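Local coordinates for protein beta-galactosidase/beta-glucuronidase (Faecalibacterium prausnitzii L2-6, PDB 6MVF) that binds flavin mononucleotide and acts as a beta-glucuronidase of glycoside hydrolase family 2 in a human gut bacterium, at residues H336-Q341 and I382-N387; D342-C347 and Y386-I391. One frame throughout, in Å; residues are numbered along the deposited sequence.

Contact 1: residues H336-Q341 and I382-N387. With FMN (flavin mononucleotide), chain G.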
loop_
_atom_site.group_PDB
_atom_site.type_symbol
_atom_site.label_atom_id
_atom_site.label_comp_id
_atom_site.label_asym_id
_atom_site.label_seq_id
_atom_site.Cartn_x
_atom_site.Cartn_y
_atom_site.Cartn_z
ATOM N N HIS A 336 18.147 23.272 18.795
ATOM C CA HIS A 336 18.584 23.723 20.128
ATOM C C HIS A 336 17.419 23.568 21.090
ATOM O O HIS A 336 17.208 24.413 21.954
ATOM C CB HIS A 336 19.006 25.202 20.151
ATOM C CG HIS A 336 20.343 25.499 19.541
ATOM N ND1 HIS A 336 21.532 25.056 20.083
ATOM C CD2 HIS A 336 20.681 26.253 18.465
ATOM C CE1 HIS A 336 22.541 25.498 19.353
ATOM N NE2 HIS A 336 22.052 26.226 18.364
ATOM N N TYR A 337 16.645 22.507 20.926
ATOM C CA TYR A 337 15.344 22.401 21.576
ATOM C C TYR A 337 14.912 20.947 21.459
ATOM O O TYR A 337 15.627 20.114 20.896
ATOM C CB TYR A 337 14.339 23.358 20.932
ATOM C CG TYR A 337 14.552 23.434 19.444
ATOM C CD1 TYR A 337 14.126 22.397 18.608
ATOM C CD2 TYR A 337 15.205 24.513 18.873
ATOM C CE1 TYR A 337 14.334 22.452 17.236
ATOM C CE2 TYR A 337 15.428 24.576 17.498
ATOM C CZ TYR A 337 14.991 23.545 16.680
ATOM O OH TYR A 337 15.208 23.600 15.314
ATOM N N GLN A 338 13.749 20.642 22.009
ATOM C CA GLN A 338 13.188 19.309 21.856
ATOM C C GLN A 338 12.681 19.132 20.426
ATOM O O GLN A 338 12.041 20.030 19.869
ATOM C CB GLN A 338 12.069 19.104 22.871
ATOM C CG GLN A 338 11.276 17.852 22.693
ATOM C CD GLN A 338 10.373 17.612 23.880
ATOM O OE1 GLN A 338 10.678 18.028 24.998
ATOM N NE2 GLN A 338 9.251 16.951 23.645
ATOM N N HIS A 339 13.022 18.004 19.804
ATOM C CA HIS A 339 12.579 17.762 18.441
ATOM C C HIS A 339 11.283 16.933 18.422
ATOM O O HIS A 339 10.652 16.668 19.453
ATOM C CB HIS A 339 13.697 17.100 17.635
ATOM C CG HIS A 339 14.690 18.069 17.067
ATOM N ND1 HIS A 339 14.905 18.210 15.713
ATOM C CD2 HIS A 339 15.522 18.952 17.671
ATOM C CE1 HIS A 339 15.828 19.131 15.508
ATOM N NE2 HIS A 339 16.217 19.597 16.679
ATOM N N SER A 340 10.859 16.553 17.218
ATOM C CA SER A 340 9.644 15.765 17.060
ATOM C C SER A 340 9.846 14.337 17.553
ATOM O O SER A 340 10.907 13.733 17.358
ATOM C CB SER A 340 9.241 15.742 15.593
ATOM O OG SER A 340 8.287 14.725 15.346
ATOM N N GLN A 341 8.810 13.775 18.171
ATOM C CA GLN A 341 8.850 12.348 18.449
ATOM C C GLN A 341 9.207 11.562 17.193
ATOM O O GLN A 341 9.985 10.604 17.253
ATOM C CB GLN A 341 7.526 11.886 19.041
ATOM C CG GLN A 341 7.343 12.301 20.513
ATOM C CD GLN A 341 8.587 12.035 21.337
ATOM O OE1 GLN A 341 9.016 10.887 21.477
ATOM N NE2 GLN A 341 9.202 13.109 21.853
ATOM N N ILE A 382 13.076 15.481 29.515
ATOM C CA ILE A 382 13.521 14.184 29.999
ATOM C C ILE A 382 12.361 13.212 30.101
ATOM O O ILE A 382 12.493 12.042 29.746
ATOM C CB ILE A 382 14.241 14.360 31.343
ATOM C CG1 ILE A 382 15.552 15.115 31.114
ATOM C CG2 ILE A 382 14.444 13.005 32.041
ATOM C CD1 ILE A 382 16.317 15.393 32.368
ATOM N N ILE A 383 11.205 13.672 30.579
ATOM C CA ILE A 383 10.101 12.758 30.839
ATOM C C ILE A 383 9.461 12.298 29.539
ATOM O O ILE A 383 9.061 11.140 29.407
ATOM C CB ILE A 383 9.090 13.423 31.793
ATOM C CG1 ILE A 383 9.569 13.219 33.223
ATOM C CG2 ILE A 383 7.673 12.835 31.634
ATOM C CD1 ILE A 383 9.292 14.380 34.097
ATOM N N GLN A 384 9.372 13.183 28.552
ATOM C CA GLN A 384 8.764 12.802 27.286
ATOM C C GLN A 384 9.694 11.965 26.427
ATOM O O GLN A 384 9.216 11.190 25.593
ATOM C CB GLN A 384 8.306 14.050 26.530
ATOM C CG GLN A 384 7.255 14.806 27.298
ATOM C CD GLN A 384 6.842 16.117 26.665
ATOM O OE1 GLN A 384 7.238 16.456 25.543
ATOM N NE2 GLN A 384 6.013 16.860 27.384
ATOM N N ASN A 385 11.005 12.056 26.645
ATOM C CA ASN A 385 11.951 11.345 25.801
ATOM C C ASN A 385 12.733 10.296 26.558
ATOM O O ASN A 385 13.715 9.763 26.022
ATOM C CB ASN A 385 12.897 12.333 25.118
ATOM C CG ASN A 385 12.148 13.297 24.241
ATOM O OD1 ASN A 385 11.787 12.955 23.113
ATOM N ND2 ASN A 385 11.848 14.486 24.766
ATOM N N TYR A 386 12.301 9.956 27.772
ATOM C CA TYR A 386 13.082 9.050 28.608
ATOM C C TYR A 386 13.282 7.673 27.972
ATOM O O TYR A 386 14.306 7.031 28.218
ATOM C CB TYR A 386 12.421 8.902 29.976
ATOM C CG TYR A 386 13.241 8.052 30.921
ATOM C CD1 TYR A 386 12.997 6.688 31.053
ATOM C CD2 TYR A 386 14.276 8.611 31.663
ATOM C CE1 TYR A 386 13.757 5.911 31.913
ATOM C CE2 TYR A 386 15.036 7.848 32.519
ATOM C CZ TYR A 386 14.774 6.500 32.648
ATOM O OH TYR A 386 15.536 5.739 33.510
ATOM N N ASN A 387 12.332 7.191 27.161
ATOM C CA ASN A 387 12.444 5.815 26.687
ATOM C C ASN A 387 13.248 5.649 25.400
ATOM O O ASN A 387 13.528 4.508 25.022
ATOM C CB ASN A 387 11.056 5.217 26.519
ATOM C CG ASN A 387 10.299 5.176 27.828
ATOM O OD1 ASN A 387 10.902 5.012 28.906
ATOM N ND2 ASN A 387 8.970 5.357 27.755
HETATM N N1 FMN G . 4.694 10.509 37.870
HETATM C C2 FMN G . 3.436 10.438 37.429
HETATM O O2 FMN G . 2.481 10.591 38.192
HETATM N N3 FMN G . 3.133 10.225 36.167
HETATM C C4 FMN G . 4.029 10.045 35.247
HETATM O O4 FMN G . 3.739 9.847 34.078
HETATM C C4A FMN G . 5.393 10.089 35.647
HETATM N N5 FMN G . 6.295 9.924 34.722
HETATM C C5A FMN G . 7.578 9.955 35.019
HETATM C C6 FMN G . 8.499 9.769 34.021
HETATM C C7 FMN G . 9.818 9.788 34.303
HETATM C C7M FMN G . 10.803 9.592 33.219
HETATM C C8 FMN G . 10.254 10.032 35.672
HETATM C C8M FMN G . 11.707 10.075 35.989
HETATM C C9 FMN G . 9.324 10.215 36.672
HETATM C C9A FMN G . 7.991 10.179 36.399
HETATM N N10 FMN G . 7.053 10.394 37.397
HETATM C C10 FMN G . 5.707 10.342 37.038
HETATM C "C1'" FMN G . 7.566 10.573 38.748
HETATM C "C2'" FMN G . 7.409 11.859 39.523
HETATM O "O2'" FMN G . 8.541 12.580 39.111
HETATM C "C3'" FMN G . 7.562 11.677 41.017
HETATM O "O3'" FMN G . 7.356 10.321 41.350
HETATM C "C4'" FMN G . 6.561 12.442 41.852
HETATM O "O4'" FMN G . 5.307 12.290 41.205
HETATM C "C5'" FMN G . 6.911 13.915 42.072
HETATM O "O5'" FMN G . 6.243 14.752 41.146
HETATM P P FMN G . 6.635 16.263 40.875
HETATM O O1P FMN G . 5.328 16.858 40.531
HETATM O O2P FMN G . 7.259 16.738 42.154
HETATM O O3P FMN G . 7.624 16.336 39.761
#
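The carboxamide of Gln338 is met by two others from the segment 382-387. In its own plane, NE2 of Gln338 reaches OE1 of Gln384 in a nearly straight hydrogen bond of 2.8 Å, the two amide planes standing 87° apart. Over one face, ND2 of Asn385 sits 3.6 Å above CD of Gln338, again with the planes almost perpendicular. The Asn385 amide is used at its oxygen too: NE2 of Gln341 donates to OD1 of Asn385 over 2.9 Å, arriving from above the carbonyl plane, while OD1 itself lies close to the plane of the Gln341 amide. Gln341 gets there through a bend in its chain (chi2 -46°), whereas the fully extended Gln338 reaches straight across. On the far side of the helix the same segment meets the flavin: CG1 of Ile383 sits above the C6-C7 bond of its dimethylbenzene ring, 3.6 Å from FMN C7, and the methyl C7M approaches CG of Tyr386 obliquely at 3.7 Å.

Three of the four amides have further partners: NE2 of Gln384 bonds to the carbonyls of Tyr178 and Ile118, ND2 of Asn385 to the carbonyl of Leu381, and OE1 of Gln341 to His388. The contact thus illustrates how amide side chains can join a loop to a helix with no salt bridge between the segments. Because Gln384 gives its nitrogen to carbonyls and its oxygen to Gln338, flipping the amide would set nitrogen against nitrogen. Its rotation is therefore probably fixed, in a helix turn whose other flank lines the flavin pocket.

Contact 2: residues D342-C347 and Y386-I391. With FMN (flavin mononucleotide), chain G.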
loop_
_atom_site.group_PDB
_atom_site.type_symbol
_atom_site.label_atom_id
_atom_site.label_comp_id
_atom_site.label_asym_id
_atom_site.label_seq_id
_atom_site.Cartn_x
_atom_site.Cartn_y
_atom_site.Cartn_z
ATOM N N ASP A 342 8.722 12.007 16.036
ATOM C CA ASP A 342 9.103 11.355 14.787
ATOM C C ASP A 342 10.617 11.306 14.615
ATOM O O ASP A 342 11.168 10.264 14.220
ATOM C CB ASP A 342 8.455 12.056 13.587
ATOM C CG ASP A 342 6.928 11.871 13.534
ATOM O OD1 ASP A 342 6.382 10.995 14.259
ATOM O OD2 ASP A 342 6.275 12.619 12.761
ATOM N N PHE A 343 11.323 12.408 14.907
ATOM C CA PHE A 343 12.754 12.339 14.621
ATOM C C PHE A 343 13.492 11.493 15.649
ATOM O O PHE A 343 14.434 10.779 15.285
ATOM C CB PHE A 343 13.402 13.728 14.504
ATOM C CG PHE A 343 14.772 13.683 13.847
ATOM C CD1 PHE A 343 14.901 13.787 12.462
ATOM C CD2 PHE A 343 15.920 13.461 14.598
ATOM C CE1 PHE A 343 16.151 13.704 11.839
ATOM C CE2 PHE A 343 17.178 13.385 13.973
ATOM C CZ PHE A 343 17.286 13.501 12.592
ATOM N N TYR A 344 13.085 11.542 16.926
ATOM C CA TYR A 344 13.677 10.623 17.896
ATOM C C TYR A 344 13.386 9.182 17.512
ATOM O O TYR A 344 14.287 8.338 17.541
ATOM C CB TYR A 344 13.190 10.908 19.316
ATOM C CG TYR A 344 13.634 12.250 19.860
ATOM C CD1 TYR A 344 14.979 12.584 19.941
ATOM C CD2 TYR A 344 12.700 13.194 20.272
ATOM C CE1 TYR A 344 15.379 13.820 20.415
ATOM C CE2 TYR A 344 13.085 14.428 20.740
ATOM C CZ TYR A 344 14.426 14.742 20.814
ATOM O OH TYR A 344 14.803 15.976 21.284
ATOM N N ASP A 345 12.148 8.897 17.092
ATOM C CA ASP A 345 11.817 7.571 16.572
ATOM C C ASP A 345 12.756 7.161 15.434
ATOM O O ASP A 345 13.345 6.069 15.459
ATOM C CB ASP A 345 10.363 7.551 16.099
ATOM C CG ASP A 345 9.359 7.568 17.251
ATOM O OD1 ASP A 345 9.731 7.144 18.374
ATOM O OD2 ASP A 345 8.190 7.992 17.020
ATOM N N ALA A 346 12.914 8.036 14.429
ATOM C CA ALA A 346 13.850 7.772 13.341
ATOM C C ALA A 346 15.272 7.524 13.841
ATOM O O ALA A 346 15.996 6.708 13.261
ATOM C CB ALA A 346 13.854 8.923 12.345
ATOM N N CYS A 347 15.692 8.196 14.913
ATOM C CA CYS A 347 17.031 7.949 15.450
ATOM C C CYS A 347 17.133 6.591 16.142
ATOM O O CYS A 347 18.134 5.878 15.981
ATOM C CB CYS A 347 17.412 9.071 16.409
ATOM S SG CYS A 347 17.762 10.571 15.507
ATOM N N TYR A 386 12.301 9.956 27.772
ATOM C CA TYR A 386 13.082 9.050 28.608
ATOM C C TYR A 386 13.282 7.673 27.972
ATOM O O TYR A 386 14.306 7.031 28.218
ATOM C CB TYR A 386 12.421 8.902 29.976
ATOM C CG TYR A 386 13.241 8.052 30.921
ATOM C CD1 TYR A 386 12.997 6.688 31.053
ATOM C CD2 TYR A 386 14.276 8.611 31.663
ATOM C CE1 TYR A 386 13.757 5.911 31.913
ATOM C CE2 TYR A 386 15.036 7.848 32.519
ATOM C CZ TYR A 386 14.774 6.500 32.648
ATOM O OH TYR A 386 15.536 5.739 33.510
ATOM N N ASN A 387 12.332 7.191 27.161
ATOM C CA ASN A 387 12.444 5.815 26.687
ATOM C C ASN A 387 13.248 5.649 25.400
ATOM O O ASN A 387 13.528 4.508 25.022
ATOM C CB ASN A 387 11.056 5.217 26.519
ATOM C CG ASN A 387 10.299 5.176 27.828
ATOM O OD1 ASN A 387 10.902 5.012 28.906
ATOM N ND2 ASN A 387 8.970 5.357 27.755
ATOM N N HIS A 388 13.663 6.738 24.748
ATOM C CA HIS A 388 14.400 6.650 23.493
ATOM C C HIS A 388 15.817 6.128 23.698
ATOM O O HIS A 388 16.620 6.805 24.354
ATOM C CB HIS A 388 14.468 8.012 22.847
ATOM C CG HIS A 388 13.142 8.553 22.431
ATOM N ND1 HIS A 388 12.420 8.025 21.378
ATOM C CD2 HIS A 388 12.419 9.596 22.901
ATOM C CE1 HIS A 388 11.308 8.719 21.220
ATOM N NE2 HIS A 388 11.276 9.670 22.140
ATOM N N PRO A 389 16.186 4.958 23.148
ATOM C CA PRO A 389 17.575 4.491 23.322
ATOM C C PRO A 389 18.587 5.348 22.581
ATOM O O PRO A 389 19.769 5.349 22.957
ATOM C CB PRO A 389 17.544 3.054 22.782
ATOM C CG PRO A 389 16.392 3.020 21.824
ATOM C CD PRO A 389 15.369 3.987 22.388
ATOM N N SER A 390 18.158 6.096 21.559
ATOM C CA SER A 390 19.112 6.883 20.788
ATOM C C SER A 390 19.648 8.058 21.603
ATOM O O SER A 390 20.750 8.541 21.335
ATOM C CB SER A 390 18.474 7.371 19.477
ATOM O OG SER A 390 17.448 8.339 19.716
ATOM N N ILE A 391 18.895 8.536 22.585
ATOM C CA ILE A 391 19.331 9.696 23.360
ATOM C C ILE A 391 20.363 9.240 24.383
ATOM O O ILE A 391 20.059 8.440 25.274
ATOM C CB ILE A 391 18.141 10.404 24.035
ATOM C CG1 ILE A 391 17.154 10.884 22.961
ATOM C CG2 ILE A 391 18.640 11.564 24.913
ATOM C CD1 ILE A 391 15.954 11.657 23.473
HETATM N N1 FMN G . 4.694 10.509 37.870
HETATM C C2 FMN G . 3.436 10.438 37.429
HETATM O O2 FMN G . 2.481 10.591 38.192
HETATM N N3 FMN G . 3.133 10.225 36.167
HETATM C C4 FMN G . 4.029 10.045 35.247
HETATM O O4 FMN G . 3.739 9.847 34.078
HETATM C C4A FMN G . 5.393 10.089 35.647
HETATM N N5 FMN G . 6.295 9.924 34.722
HETATM C C5A FMN G . 7.578 9.955 35.019
HETATM C C6 FMN G . 8.499 9.769 34.021
HETATM C C7 FMN G . 9.818 9.788 34.303
HETATM C C7M FMN G . 10.803 9.592 33.219
HETATM C C8 FMN G . 10.254 10.032 35.672
HETATM C C8M FMN G . 11.707 10.075 35.989
HETATM C C9 FMN G . 9.324 10.215 36.672
HETATM C C9A FMN G . 7.991 10.179 36.399
HETATM N N10 FMN G . 7.053 10.394 37.397
HETATM C C10 FMN G . 5.707 10.342 37.038
HETATM C "C1'" FMN G . 7.566 10.573 38.748
HETATM C "C2'" FMN G . 7.409 11.859 39.523
HETATM O "O2'" FMN G . 8.541 12.580 39.111
HETATM C "C3'" FMN G . 7.562 11.677 41.017
HETATM O "O3'" FMN G . 7.356 10.321 41.350
HETATM C "C4'" FMN G . 6.561 12.442 41.852
HETATM O "O4'" FMN G . 5.307 12.290 41.205
HETATM C "C5'" FMN G . 6.911 13.915 42.072
HETATM O "O5'" FMN G . 6.243 14.752 41.146
HETATM P P FMN G . 6.635 16.263 40.875
HETATM O O1P FMN G . 5.328 16.858 40.531
HETATM O O2P FMN G . 7.259 16.738 42.154
HETATM O O3P FMN G . 7.624 16.336 39.761
#
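Tyr344 lays its CB squarely over the imidazole of His388, 3.5 Å from the ring centroid and 13° off the ring normal, a CH-pi contact. The tyrosine ring is itself covered on one face by CD1 of Ile391, 4.1 Å from its centroid. With CG anti to the carbonyl carbon (chi1 -66°), this ring runs past the histidine, and its hydroxyl ends on the backbone N of His339. Farther along the helix, CB of Cys347 packs 3.4 Å from OG of Ser390, a hydroxyl bonded to Asp348. The looser part is at Asp345, which is partly exposed: its OD1 lies near the imidazole plane at the ring edge, 3.6 Å from CE1 of His388, and makes no hydrogen bond to the ring. Both ring nitrogens are instead taken, ND1 by Asp348 and NE2 by Gln341. With an alanine here in place of His388, Asp348 and Gln341 would probably lose the partner they share, and a gap would open beside CB of Tyr344. In the TIM barrel, helix 341-350 here meets the turn leading into strand 391-398, with strands 331-334 and 353-357 beneath Tyr344 and Cys347 and helix 314-327 flanking Asp345.

From the N terminus, the chain leaves strand 331-334, passes through 336-341 and enters helix 341-350, then runs through strand 353-357 and along helix 368-385, whose last part meets the loop in contact 1; contact 2 follows in the turn before strand 391-398. Contact 1 closes a loop of 40 intervening residues and contact 2 one of 38. The loops overlap without nesting: the order of the first segments is repeated in the second, which share Tyr386 and Asn387. The two contacts are stitched together directly, CD1 of Ile391 packing 3.5 Å from CB of Asn385. Together they tie two successive strand-helix units of the barrel to the start of strand 391-398.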